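Local coordinates for iron-sulfur cluster assembly protein CyaY (Psychromonas ingrahamii, PDB 4HS5) that is predicted to take part in iron-sulfur cluster assembly, possibly as a regulator, and probably binds ferrous and ferric iron, at residues Q15-K20 with E84-L89; S24-D29 with E99-T104; H56-A61 with G74-D79; S35-E40 with L47-Q52; L39-H44 with A91-Q96. One frame throughout, in Å; residues are numbered along the deposited sequence. Where two conformers were deposited one is given.

Contact 1: Q15-K20 with E84-L89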
# COMPACT_ATOMS: atom_id res chain seq x y z
N GLN A 15 7.36 4.52 -2.79
CA GLN A 15 7.47 5.85 -3.36
C GLN A 15 6.28 6.21 -4.25
O GLN A 15 5.87 7.38 -4.28
CB GLN A 15 8.78 6.03 -4.12
CG GLN A 15 10.00 6.00 -3.21
CD GLN A 15 11.21 6.66 -3.84
OE1 GLN A 15 11.52 6.42 -5.01
NE2 GLN A 15 11.90 7.48 -3.07
N LYS A 16 5.72 5.24 -4.97
CA LYS A 16 4.51 5.46 -5.78
C LYS A 16 3.35 5.86 -4.87
O LYS A 16 2.59 6.78 -5.17
CB LYS A 16 4.15 4.19 -6.56
CG LYS A 16 2.96 4.32 -7.51
CD LYS A 16 2.84 3.03 -8.33
CE LYS A 16 1.83 3.16 -9.46
NZ LYS A 16 2.43 3.67 -10.73
N ILE A 17 3.23 5.20 -3.73
CA ILE A 17 2.15 5.53 -2.81
C ILE A 17 2.32 6.96 -2.32
O ILE A 17 1.36 7.74 -2.33
CB ILE A 17 2.10 4.54 -1.63
CG1 ILE A 17 1.65 3.17 -2.11
CG2 ILE A 17 1.16 5.06 -0.55
CD1 ILE A 17 1.90 2.07 -1.09
N GLU A 18 3.54 7.32 -1.94
CA GLU A 18 3.85 8.67 -1.45
C GLU A 18 3.63 9.74 -2.51
O GLU A 18 3.01 10.77 -2.24
CB GLU A 18 5.28 8.71 -0.92
CG GLU A 18 5.44 7.85 0.30
CD GLU A 18 6.87 7.56 0.64
OE1 GLU A 18 7.77 8.03 -0.09
OE2 GLU A 18 7.09 6.86 1.65
N GLU A 19 4.14 9.49 -3.70
CA GLU A 19 3.97 10.43 -4.80
C GLU A 19 2.50 10.61 -5.18
O GLU A 19 2.08 11.74 -5.43
CB GLU A 19 4.80 9.98 -6.00
CG GLU A 19 4.84 10.98 -7.13
CD GLU A 19 3.59 10.92 -7.97
OE1 GLU A 19 2.97 9.84 -8.00
OE2 GLU A 19 3.21 11.95 -8.56
N LYS A 20 1.74 9.52 -5.24
CA LYS A 20 0.32 9.59 -5.64
C LYS A 20 -0.51 10.34 -4.62
O LYS A 20 -1.47 11.03 -5.00
CB LYS A 20 -0.27 8.21 -5.90
CG LYS A 20 0.22 7.55 -7.17
CD LYS A 20 -0.32 8.26 -8.42
CE LYS A 20 0.39 7.75 -9.66
NZ LYS A 20 -0.30 8.15 -10.92
N GLU A 84 -5.96 -6.40 -6.80
CA GLU A 84 -4.71 -5.71 -7.03
C GLU A 84 -4.53 -4.62 -5.97
O GLU A 84 -5.48 -3.94 -5.58
CB GLU A 84 -4.71 -5.14 -8.46
CG GLU A 84 -3.41 -4.51 -8.87
CD GLU A 84 -3.35 -3.06 -8.50
OE1 GLU A 84 -4.42 -2.43 -8.42
OE2 GLU A 84 -2.23 -2.56 -8.30
N PHE A 85 -3.30 -4.50 -5.48
CA PHE A 85 -2.98 -3.65 -4.33
C PHE A 85 -3.41 -2.20 -4.48
O PHE A 85 -4.04 -1.64 -3.57
CB PHE A 85 -1.47 -3.72 -4.08
CG PHE A 85 -1.01 -2.90 -2.90
CD1 PHE A 85 -0.90 -3.47 -1.65
CD2 PHE A 85 -0.65 -1.58 -3.07
CE1 PHE A 85 -0.46 -2.71 -0.56
CE2 PHE A 85 -0.22 -0.82 -1.99
CZ PHE A 85 -0.14 -1.39 -0.74
N LEU A 86 -3.02 -1.56 -5.57
CA LEU A 86 -3.24 -0.12 -5.68
C LEU A 86 -4.72 0.23 -5.84
O LEU A 86 -5.19 1.22 -5.27
CB LEU A 86 -2.40 0.47 -6.81
CG LEU A 86 -0.90 0.39 -6.53
CD1 LEU A 86 -0.16 0.85 -7.77
CD2 LEU A 86 -0.54 1.24 -5.32
N THR A 87 -5.43 -0.62 -6.58
CA THR A 87 -6.88 -0.53 -6.71
C THR A 87 -7.53 -0.68 -5.34
O THR A 87 -8.41 0.09 -4.95
CB THR A 87 -7.40 -1.64 -7.66
OG1 THR A 87 -6.82 -1.46 -8.96
CG2 THR A 87 -8.91 -1.57 -7.79
N PHE A 88 -7.07 -1.68 -4.60
CA PHE A 88 -7.64 -1.95 -3.29
C PHE A 88 -7.32 -0.83 -2.30
O PHE A 88 -8.15 -0.47 -1.46
CB PHE A 88 -7.12 -3.30 -2.78
CG PHE A 88 -7.78 -3.75 -1.52
CD1 PHE A 88 -9.01 -4.38 -1.54
CD2 PHE A 88 -7.16 -3.54 -0.30
CE1 PHE A 88 -9.62 -4.80 -0.37
CE2 PHE A 88 -7.75 -3.95 0.88
CZ PHE A 88 -8.98 -4.58 0.84
N LEU A 89 -6.12 -0.28 -2.40
CA LEU A 89 -5.68 0.78 -1.51
C LEU A 89 -6.53 2.03 -1.71
O LEU A 89 -6.97 2.65 -0.74
CB LEU A 89 -4.19 1.09 -1.74
CG LEU A 89 -3.61 2.13 -0.79
CD1 LEU A 89 -3.77 1.64 0.63
CD2 LEU A 89 -2.14 2.36 -1.11
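I17 meets two side chains of the facing helix at about right angles, the F85 ring and L89. Its CG1 branch lies anti to the carbonyl carbon, and CD1 at its end reaches the rim of the F85 ring near the ring plane, 3.7 Å from F85 CE2. The same branch lies against L89, with I17 CG1 4.0 Å from L89 CD2. K16 works differently: its chain runs extended from the backbone, bends only at its last torsion (chi4 89°), and slants across L86. There K16 CE sits 3.5 Å from L86 CD1, tighter than an ordinary carbon contact. In the frataxin fold two helices pack on one face of an antiparallel sheet, and here the segments 15-20 and 85-89 run 38° from parallel, their axes 12.3 Å apart. F103 of the C-terminal tail also packs on I17, L86 and L89. E84 N-caps the second helix: E84 OE1 accepts from T87 N, 2.8 Å away, and from T87 OG1, while E84 OE2 takes L86 N.

Contact 2: S24-D29 with E99-T104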
# COMPACT_ATOMS: atom_id res chain seq x y z
N SER A 24 -2.42 13.71 -5.58
CA SER A 24 -3.87 13.75 -5.42
C SER A 24 -4.29 14.99 -4.65
O SER A 24 -5.44 15.44 -4.76
CB SER A 24 -4.33 12.53 -4.63
OG SER A 24 -4.00 12.71 -3.26
N GLY A 25 -3.37 15.52 -3.85
CA GLY A 25 -3.67 16.62 -2.94
C GLY A 25 -4.34 16.19 -1.65
O GLY A 25 -4.59 17.00 -0.76
N ALA A 26 -4.61 14.90 -1.52
CA ALA A 26 -5.42 14.40 -0.40
C ALA A 26 -4.80 14.59 0.98
O ALA A 26 -3.57 14.65 1.14
CB ALA A 26 -5.78 12.94 -0.62
N ASP A 27 -5.66 14.67 1.99
CA ASP A 27 -5.21 14.82 3.36
C ASP A 27 -4.92 13.46 3.94
O ASP A 27 -5.69 12.91 4.73
CB ASP A 27 -6.27 15.55 4.19
CG ASP A 27 -6.55 16.94 3.67
OD1 ASP A 27 -7.72 17.20 3.34
OD2 ASP A 27 -5.61 17.74 3.57
N VAL A 28 -3.80 12.91 3.50
CA VAL A 28 -3.31 11.65 4.01
C VAL A 28 -1.87 11.86 4.47
O VAL A 28 -1.02 12.27 3.67
CB VAL A 28 -3.34 10.58 2.93
CG1 VAL A 28 -2.85 9.26 3.48
CG2 VAL A 28 -4.74 10.42 2.38
N ASP A 29 -1.61 11.62 5.75
CA ASP A 29 -0.25 11.68 6.26
C ASP A 29 0.42 10.34 6.04
O ASP A 29 -0.23 9.29 6.14
CB ASP A 29 -0.21 12.06 7.74
CG ASP A 29 -0.43 13.55 7.97
OD1 ASP A 29 -0.18 14.34 7.04
OD2 ASP A 29 -0.84 13.92 9.09
N GLU A 99 -12.04 10.10 0.94
CA GLU A 99 -11.29 10.91 -0.01
C GLU A 99 -10.77 10.00 -1.11
O GLU A 99 -10.73 8.77 -0.96
CB GLU A 99 -10.15 11.67 0.65
CG GLU A 99 -9.94 13.10 0.21
CD GLU A 99 -8.91 13.81 1.09
OE1 GLU A 99 -8.23 13.12 1.87
OE2 GLU A 99 -8.78 15.04 0.99
N THR A 100 -10.40 10.62 -2.22
CA THR A 100 -10.03 9.89 -3.41
C THR A 100 -8.54 10.08 -3.70
O THR A 100 -8.03 11.20 -3.77
CB THR A 100 -10.91 10.30 -4.61
OG1 THR A 100 -12.28 9.97 -4.33
CG2 THR A 100 -10.49 9.58 -5.88
N VAL A 101 -7.83 8.96 -3.79
CA VAL A 101 -6.46 8.93 -4.28
C VAL A 101 -6.43 7.80 -5.28
O VAL A 101 -6.63 6.64 -4.92
CB VAL A 101 -5.42 8.66 -3.17
CG1 VAL A 101 -4.01 8.61 -3.76
CG2 VAL A 101 -5.46 9.72 -2.08
N ASP A 102 -6.21 8.14 -6.55
CA ASP A 102 -6.03 7.13 -7.58
C ASP A 102 -4.54 6.81 -7.66
O ASP A 102 -3.74 7.69 -7.96
CB ASP A 102 -6.54 7.66 -8.92
CG ASP A 102 -6.62 6.60 -9.99
OD1 ASP A 102 -7.27 6.86 -11.03
OD2 ASP A 102 -6.05 5.50 -9.82
N PHE A 103 -4.17 5.57 -7.38
CA PHE A 103 -2.76 5.17 -7.40
C PHE A 103 -2.36 4.56 -8.72
O PHE A 103 -1.18 4.35 -8.98
CB PHE A 103 -2.49 4.15 -6.30
CG PHE A 103 -2.59 4.71 -4.91
CD1 PHE A 103 -3.75 4.55 -4.17
CD2 PHE A 103 -1.52 5.39 -4.35
CE1 PHE A 103 -3.85 5.07 -2.90
CE2 PHE A 103 -1.61 5.91 -3.07
CZ PHE A 103 -2.77 5.75 -2.34
N THR A 104 -3.36 4.27 -9.56
CA THR A 104 -3.12 3.51 -10.78
C THR A 104 -2.93 4.40 -12.01
O THR A 104 -1.93 4.28 -12.72
CB THR A 104 -4.25 2.50 -11.02
OG1 THR A 104 -4.30 1.59 -9.91
CG2 THR A 104 -3.99 1.71 -12.30
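Past helix 85-97 of the frataxin fold, the C-terminal tail runs beside the turn that leads from helix 3-24 into strand 28-33, and E99-T104 meets S24-D29 there. The apolar part centres on V101, whose CG2, anti to the carbonyl carbon, touches A26 CB at 3.5 Å and also lies against S24. Its other branch, V101 CG1, rests over one face of the F103 ring, near the rim. Among the polar contacts, S24 OG, in the crowded position between backbone N and carbonyl carbon, accepts A26 N in an ST turn at 2.9 Å and is also hydrogen-bonded to I21 O. E99, extended beyond CG, brings its carboxylate to the backbone of D27, the centre of an inverse gamma turn. Like charges probably disfavour this approach, since D27 OD1 and E99 OE2, both acceptors, stand 3.4 Å apart. The backbone N-H of D27 may partly compensate: D27 N donates to E99 OE1 at 3.0 Å, from above the carboxylate plane, and weakly to E99 OE2.

Contact 3: H56-A61 with G74-D79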
# COMPACT_ATOMS: atom_id res chain seq x y z
N HIS A 56 8.97 -12.18 0.24
CA HIS A 56 8.79 -11.28 -0.90
C HIS A 56 7.36 -10.80 -1.07
O HIS A 56 6.87 -10.67 -2.19
CB HIS A 56 9.31 -11.94 -2.18
CG HIS A 56 10.75 -12.31 -2.12
ND1 HIS A 56 11.29 -13.33 -2.87
CD2 HIS A 56 11.77 -11.79 -1.40
CE1 HIS A 56 12.59 -13.42 -2.62
NE2 HIS A 56 12.90 -12.50 -1.73
N GLN A 57 6.70 -10.50 0.05
CA GLN A 57 5.35 -9.96 0.02
C GLN A 57 5.28 -8.56 0.60
O GLN A 57 6.07 -8.19 1.46
CB GLN A 57 4.37 -10.85 0.78
CG GLN A 57 4.09 -12.18 0.11
CD GLN A 57 3.01 -12.96 0.81
OE1 GLN A 57 2.87 -12.89 2.04
NE2 GLN A 57 2.21 -13.69 0.05
N VAL A 58 4.31 -7.79 0.13
CA VAL A 58 3.94 -6.55 0.79
C VAL A 58 2.61 -6.84 1.48
O VAL A 58 1.77 -7.58 0.96
CB VAL A 58 3.79 -5.39 -0.23
CG1 VAL A 58 3.07 -4.21 0.38
CG2 VAL A 58 5.17 -4.96 -0.78
N TRP A 59 2.44 -6.31 2.70
CA TRP A 59 1.21 -6.50 3.46
C TRP A 59 0.48 -5.18 3.66
O TRP A 59 1.10 -4.11 3.68
CB TRP A 59 1.48 -7.15 4.82
CG TRP A 59 1.97 -8.57 4.75
CD1 TRP A 59 2.33 -9.27 3.64
CD2 TRP A 59 2.15 -9.46 5.86
NE1 TRP A 59 2.73 -10.54 3.98
CE2 TRP A 59 2.63 -10.68 5.34
CE3 TRP A 59 1.96 -9.35 7.24
CZ2 TRP A 59 2.91 -11.79 6.15
CZ3 TRP A 59 2.25 -10.44 8.04
CH2 TRP A 59 2.72 -11.65 7.49
N LEU A 60 -0.85 -5.25 3.75
CA LEU A 60 -1.68 -4.09 4.06
C LEU A 60 -2.69 -4.46 5.12
O LEU A 60 -3.42 -5.45 4.98
CB LEU A 60 -2.43 -3.63 2.81
CG LEU A 60 -3.56 -2.62 3.06
CD1 LEU A 60 -3.00 -1.29 3.51
CD2 LEU A 60 -4.40 -2.44 1.80
N ALA A 61 -2.73 -3.67 6.19
CA ALA A 61 -3.73 -3.80 7.23
C ALA A 61 -4.74 -2.68 7.06
O ALA A 61 -4.39 -1.50 7.12
CB ALA A 61 -3.08 -3.71 8.58
N GLY A 74 3.32 -7.59 -13.07
CA GLY A 74 3.87 -6.26 -12.91
C GLY A 74 3.07 -5.45 -11.91
O GLY A 74 3.13 -4.22 -11.90
N LYS A 75 2.33 -6.15 -11.05
CA LYS A 75 1.57 -5.51 -9.98
C LYS A 75 1.57 -6.38 -8.73
O LYS A 75 2.07 -7.50 -8.73
CB LYS A 75 0.14 -5.25 -10.44
CG LYS A 75 -0.57 -6.47 -10.98
CD LYS A 75 -1.71 -6.10 -11.92
CE LYS A 75 -1.38 -4.85 -12.70
NZ LYS A 75 -2.30 -4.63 -13.85
N TRP A 76 1.01 -5.85 -7.65
CA TRP A 76 0.93 -6.59 -6.41
C TRP A 76 -0.48 -7.14 -6.24
O TRP A 76 -1.44 -6.39 -6.27
CB TRP A 76 1.31 -5.66 -5.25
CG TRP A 76 2.76 -5.26 -5.34
CD1 TRP A 76 3.28 -4.16 -5.96
CD2 TRP A 76 3.87 -5.99 -4.80
NE1 TRP A 76 4.65 -4.16 -5.84
CE2 TRP A 76 5.04 -5.27 -5.12
CE3 TRP A 76 3.99 -7.17 -4.07
CZ2 TRP A 76 6.31 -5.70 -4.74
CZ3 TRP A 76 5.25 -7.59 -3.69
CH2 TRP A 76 6.39 -6.87 -4.04
N ILE A 77 -0.56 -8.46 -6.09
CA ILE A 77 -1.82 -9.19 -6.13
C ILE A 77 -2.07 -9.93 -4.82
O ILE A 77 -1.20 -10.65 -4.34
CB ILE A 77 -1.78 -10.23 -7.28
CG1 ILE A 77 -1.57 -9.51 -8.62
CG2 ILE A 77 -3.05 -11.06 -7.31
CD1 ILE A 77 -2.69 -8.57 -8.98
N ASP A 78 -3.26 -9.75 -4.26
CA ASP A 78 -3.67 -10.35 -2.99
C ASP A 78 -3.69 -11.86 -3.13
O ASP A 78 -4.36 -12.39 -4.03
CB ASP A 78 -5.05 -9.81 -2.63
CG ASP A 78 -5.50 -10.18 -1.21
OD1 ASP A 78 -5.65 -11.38 -0.92
OD2 ASP A 78 -5.74 -9.25 -0.41
N ASP A 79 -2.97 -12.56 -2.26
CA ASP A 79 -2.81 -14.00 -2.41
C ASP A 79 -4.03 -14.84 -2.05
O ASP A 79 -4.04 -16.05 -2.31
CB ASP A 79 -1.53 -14.51 -1.72
CG ASP A 79 -1.58 -14.46 -0.19
OD1 ASP A 79 -2.62 -14.12 0.40
OD2 ASP A 79 -0.53 -14.78 0.41
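H56 contributes its backbone here: H56 O points at the edge of the W76 indole, in the ring plane, 3.8 Å from W76 CZ3. Its imidazole leads away from W76, and H56 NE2 is hydrogen-bonded to D3 OD1. Q57 follows, extended beyond CG, and its amide works at both ends. Q57 NE2 donates to D79 OD2 at 3.0 Å with an N-H...O angle of 148°; the acceptor lies in the amide plane, whereas the donor stands above the carboxylate plane. A second acceptor for Q57 NE2 is D70 OD1 on the intervening strand. The other end, Q57 OE1, accepts from W59 NE1 at 3.1 Å, so bonds at both ends hold the rotation of the amide. V58 turns to the sheet face that carries W76 and sets CG2 over the six-membered ring, 3.9 Å from the ring centroid and 11° off its normal, a CH-pi contact. F6, L9 and L13 of helix 3-24 also pack on W76. Strands 57-61 and 75-78 are not sheet neighbours, as strand 66-72 runs between them. H56 and Q57 both face Q52 in a G1 beta bulge, at the start of a strand in the antiparallel sheet of the frataxin fold.

Contact 4: S35-E40 with L47-Q52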
# COMPACT_ATOMS: atom_id res chain seq x y z
N SER A 35 10.45 -0.90 7.89
CA SER A 35 9.74 -1.50 6.77
C SER A 35 8.27 -1.09 6.74
O SER A 35 7.55 -1.42 5.80
CB SER A 35 9.83 -3.02 6.84
OG SER A 35 11.17 -3.45 6.73
N LEU A 36 7.83 -0.40 7.79
CA LEU A 36 6.43 0.01 7.94
C LEU A 36 6.15 1.33 7.24
O LEU A 36 6.91 2.30 7.39
CB LEU A 36 6.07 0.15 9.42
CG LEU A 36 5.99 -1.09 10.30
CD1 LEU A 36 5.71 -0.72 11.75
CD2 LEU A 36 4.93 -2.06 9.79
N LEU A 37 5.07 1.39 6.47
CA LEU A 37 4.58 2.64 5.94
C LEU A 37 3.17 2.83 6.48
O LEU A 37 2.27 2.06 6.16
CB LEU A 37 4.58 2.63 4.41
CG LEU A 37 3.96 3.82 3.67
CD1 LEU A 37 4.74 5.10 3.99
CD2 LEU A 37 3.90 3.59 2.17
N THR A 38 2.99 3.85 7.32
CA THR A 38 1.70 4.10 7.94
C THR A 38 1.03 5.29 7.30
O THR A 38 1.63 6.35 7.14
CB THR A 38 1.87 4.35 9.44
OG1 THR A 38 2.42 3.17 10.05
CG2 THR A 38 0.52 4.66 10.09
N LEU A 39 -0.23 5.10 6.91
CA LEU A 39 -1.02 6.19 6.36
C LEU A 39 -2.04 6.59 7.41
O LEU A 39 -2.73 5.73 7.96
CB LEU A 39 -1.74 5.73 5.10
CG LEU A 39 -0.87 5.09 4.01
CD1 LEU A 39 -1.70 4.79 2.78
CD2 LEU A 39 0.29 6.00 3.67
N GLU A 40 -2.14 7.88 7.71
CA GLU A 40 -3.17 8.34 8.64
C GLU A 40 -4.08 9.37 8.01
O GLU A 40 -3.64 10.26 7.28
CB GLU A 40 -2.57 8.88 9.94
CG GLU A 40 -3.63 9.37 10.93
CD GLU A 40 -3.12 9.52 12.35
OE1 GLU A 40 -1.95 9.17 12.60
OE2 GLU A 40 -3.91 9.98 13.21
N LEU A 47 -3.98 3.12 7.86
CA LEU A 47 -3.70 1.91 7.10
C LEU A 47 -2.23 1.61 7.35
O LEU A 47 -1.42 2.52 7.37
CB LEU A 47 -3.94 2.12 5.61
CG LEU A 47 -5.38 2.39 5.18
CD1 LEU A 47 -5.50 2.70 3.70
CD2 LEU A 47 -6.24 1.21 5.53
N ILE A 48 -1.89 0.34 7.54
CA ILE A 48 -0.52 -0.01 7.83
C ILE A 48 0.00 -0.90 6.73
O ILE A 48 -0.57 -1.96 6.46
CB ILE A 48 -0.39 -0.75 9.16
CG1 ILE A 48 -1.01 0.06 10.29
CG2 ILE A 48 1.09 -1.02 9.46
CD1 ILE A 48 -1.24 -0.75 11.55
N ILE A 49 1.09 -0.49 6.09
CA ILE A 49 1.71 -1.25 5.02
C ILE A 49 3.05 -1.77 5.53
O ILE A 49 3.78 -1.06 6.23
CB ILE A 49 1.88 -0.38 3.76
CG1 ILE A 49 0.50 0.01 3.24
CG2 ILE A 49 2.65 -1.12 2.68
CD1 ILE A 49 0.52 1.22 2.36
N ASN A 50 3.36 -3.01 5.22
CA ASN A 50 4.58 -3.63 5.69
C ASN A 50 5.24 -4.41 4.57
O ASN A 50 4.58 -4.80 3.61
CB ASN A 50 4.26 -4.54 6.88
CG ASN A 50 5.46 -4.78 7.76
OD1 ASN A 50 6.60 -4.61 7.34
ND2 ASN A 50 5.20 -5.22 8.99
N ARG A 51 6.54 -4.60 4.68
CA ARG A 51 7.26 -5.45 3.73
C ARG A 51 7.71 -6.67 4.47
O ARG A 51 8.17 -6.59 5.62
CB ARG A 51 8.46 -4.73 3.14
CG ARG A 51 8.11 -3.63 2.17
CD ARG A 51 8.98 -2.40 2.41
NE ARG A 51 10.32 -2.51 1.86
CZ ARG A 51 10.84 -1.63 1.01
NH1 ARG A 51 10.12 -0.58 0.62
NH2 ARG A 51 12.07 -1.79 0.56
N GLN A 52 7.57 -7.83 3.84
CA GLN A 52 8.08 -9.04 4.45
C GLN A 52 9.09 -9.66 3.50
O GLN A 52 8.74 -10.46 2.63
CB GLN A 52 6.95 -9.99 4.79
CG GLN A 52 5.90 -9.40 5.75
CD GLN A 52 6.47 -8.97 7.12
OE1 GLN A 52 7.67 -9.03 7.37
NE2 GLN A 52 5.57 -8.55 8.00
O HOH W 1 11.24 -6.59 5.70
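L37 turns its CG anti to the backbone N (chi1 174°), while I49 holds CG1 beside its own N (chi1 -64°), so the two side chains lie alongside each other and point the same way. L37 CB is 4.1 Å from I49 CB, and L37 CD2 meets I49 CD1 farther out. L39, with CG anti to the carbonyl carbon, brings its CD1 within 4.2 Å of I49 CD1. On the other face L36, also with CG anti to the carbonyl carbon, lays CD2 across the N50 side chain and 4.0 Å from I48 CG2. Four backbone bonds hold the strands together. L37 N donates to I49 O at 2.8 Å and I49 N returns the bond to L37 O; L39 and L47 exchange the same pair, of which L39 N to L47 O is nearly straight (N-H...O 173°), close to the C=O axis. Between these hydrogen-bonded pairs sits T38 with I48, a non-hydrogen-bonded pair. At the S35 end a water donates to R51 O at 3.1 Å, and R51 NH2 forms a salt bridge with D11. L37, L39, L47 and I49 look toward the helices. This is the antiparallel hairpin of strands 36-41 and 46-52 in the frataxin sheet.

Contact 5: L39-H44 with A91-Q96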
# COMPACT_ATOMS: atom_id res chain seq x y z
N LEU A 39 -0.23 5.10 6.91
CA LEU A 39 -1.02 6.19 6.36
C LEU A 39 -2.04 6.59 7.41
O LEU A 39 -2.73 5.73 7.96
CB LEU A 39 -1.74 5.73 5.10
CG LEU A 39 -0.87 5.09 4.01
CD1 LEU A 39 -1.70 4.79 2.78
CD2 LEU A 39 0.29 6.00 3.67
N GLU A 40 -2.14 7.88 7.71
CA GLU A 40 -3.17 8.34 8.64
C GLU A 40 -4.08 9.37 8.01
O GLU A 40 -3.64 10.26 7.28
CB GLU A 40 -2.57 8.88 9.94
CG GLU A 40 -3.63 9.37 10.93
CD GLU A 40 -3.12 9.52 12.35
OE1 GLU A 40 -1.95 9.17 12.60
OE2 GLU A 40 -3.91 9.98 13.21
N PHE A 41 -5.37 9.24 8.31
CA PHE A 41 -6.37 10.15 7.80
C PHE A 41 -6.77 11.13 8.92
O PHE A 41 -6.43 10.93 10.08
CB PHE A 41 -7.55 9.33 7.28
CG PHE A 41 -7.13 8.22 6.35
CD1 PHE A 41 -6.62 8.51 5.09
CD2 PHE A 41 -7.23 6.89 6.74
CE1 PHE A 41 -6.22 7.49 4.23
CE2 PHE A 41 -6.83 5.86 5.88
CZ PHE A 41 -6.32 6.17 4.63
N GLU A 42 -7.46 12.20 8.57
CA GLU A 42 -7.75 13.17 9.63
C GLU A 42 -8.83 12.69 10.60
O GLU A 42 -8.96 13.24 11.69
CB GLU A 42 -8.02 14.57 9.09
CG GLU A 42 -8.85 14.65 7.85
CD GLU A 42 -9.05 16.09 7.43
OE1 GLU A 42 -8.48 16.97 8.11
OE2 GLU A 42 -9.77 16.33 6.44
N ASN A 43 -9.57 11.64 10.23
CA ASN A 43 -10.44 10.99 11.21
C ASN A 43 -9.68 10.09 12.19
O ASN A 43 -10.29 9.40 13.01
CB ASN A 43 -11.62 10.26 10.54
CG ASN A 43 -11.20 9.03 9.74
OD1 ASN A 43 -10.03 8.66 9.67
ND2 ASN A 43 -12.19 8.38 9.13
N HIS A 44 -8.35 10.10 12.07
CA HIS A 44 -7.42 9.41 12.97
C HIS A 44 -7.38 7.89 12.78
O HIS A 44 -6.72 7.18 13.54
CB HIS A 44 -7.68 9.77 14.44
CG HIS A 44 -7.35 11.20 14.78
ND1 HIS A 44 -7.69 11.76 15.99
CD2 HIS A 44 -6.72 12.17 14.08
CE1 HIS A 44 -7.29 13.02 16.02
NE2 HIS A 44 -6.70 13.29 14.87
N ALA A 91 -9.59 2.07 -2.78
CA ALA A 91 -10.92 1.75 -2.25
C ALA A 91 -10.91 1.85 -0.74
O ALA A 91 -11.85 2.38 -0.14
CB ALA A 91 -11.36 0.37 -2.70
N ALA A 92 -9.84 1.36 -0.11
CA ALA A 92 -9.74 1.43 1.35
C ALA A 92 -9.67 2.86 1.86
O ALA A 92 -10.34 3.20 2.84
CB ALA A 92 -8.54 0.62 1.84
N ILE A 93 -8.87 3.69 1.21
CA ILE A 93 -8.76 5.10 1.57
C ILE A 93 -10.13 5.76 1.47
O ILE A 93 -10.52 6.55 2.33
CB ILE A 93 -7.71 5.83 0.69
CG1 ILE A 93 -6.29 5.34 1.02
CG2 ILE A 93 -7.81 7.35 0.87
CD1 ILE A 93 -5.19 6.03 0.22
N PHE A 94 -10.89 5.41 0.43
CA PHE A 94 -12.22 5.98 0.28
C PHE A 94 -13.20 5.40 1.30
O PHE A 94 -14.06 6.11 1.83
CB PHE A 94 -12.77 5.77 -1.14
CG PHE A 94 -14.09 6.45 -1.35
CD1 PHE A 94 -14.15 7.81 -1.58
CD2 PHE A 94 -15.27 5.73 -1.29
CE1 PHE A 94 -15.37 8.46 -1.76
CE2 PHE A 94 -16.50 6.36 -1.45
CZ PHE A 94 -16.55 7.73 -1.69
N LYS A 95 -13.10 4.10 1.55
CA LYS A 95 -14.05 3.40 2.41
C LYS A 95 -13.86 3.75 3.88
O LYS A 95 -14.82 3.72 4.65
CB LYS A 95 -13.98 1.89 2.16
CG LYS A 95 -14.30 0.98 3.32
CD LYS A 95 -13.94 -0.46 2.94
CE LYS A 95 -12.48 -0.59 2.50
NZ LYS A 95 -11.55 -0.97 3.62
N GLN A 96 -12.64 4.13 4.26
CA GLN A 96 -12.36 4.53 5.64
C GLN A 96 -12.49 6.02 5.87
O GLN A 96 -12.71 6.46 7.01
CB GLN A 96 -10.95 4.12 6.05
CG GLN A 96 -10.77 2.64 6.25
CD GLN A 96 -9.46 2.30 6.92
OE1 GLN A 96 -8.77 3.17 7.47
NE2 GLN A 96 -9.11 1.02 6.89
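Q96 O, on the last turn of helix 85-97, takes one hydrogen bond from across the contact, coplanar with both groups but bent. The donor is N43 ND2 at 2.9 Å; it lies in the plane of the carbonyl, and the oxygen in turn lies in the plane of the N43 amide, with an N-H...O angle of 141°. N43 reaches it from a type I turn, F41 to H44, closed by H44 N donating to F41 O. Its CG takes the crowded position between backbone N and carbonyl carbon, and the other end of the amide is occupied as well, N43 OD1 being hydrogen-bonded to T45 OG1. The turn follows from strand 36-41 of the frataxin fold, and here the helix crosses the sheet face with its segment axis 29° from that of the strand. The rest of the contact is largely apolar. The F41 side chain meets I93 at about a right angle, its ring edge against the isoleucine: F41 CZ is 3.7 Å from I93 CG1, with F41 CE1 equally close to I93 CG2. The amide of Q96 stands almost perpendicular to the same ring, at its edge, the planes 83° apart. Deeper in, L39 CD1 approaches I93 CD1 at 4.5 Å. L47 of the next strand packs on F41, I93 and Q96, and V28 covers F41 from the strand before.

How the contacts relate
Contact 1 is the most central, apolar between its two helices, and contact 5 is also largely buried but ends in a polar link at a surface turn. Contacts 2, 3 and 4 are only partly buried, contact 2 lying as far from the chain's centre as contact 5, about 12 Å for each contact centre. Contacts 1 and 5 both use helix 85-97, and contact 4 supplies the sheet surface beneath: L47 packs on L89 and A92, I49 on I17 and F85. Contact 4 alone is built on backbone pairing. Contacts 2 and 3, on opposite sides of the chain's centre, each combine apolar packing with a carboxylate that accepts an N-H. F103 of contact 2 reaches contact 5 at I93.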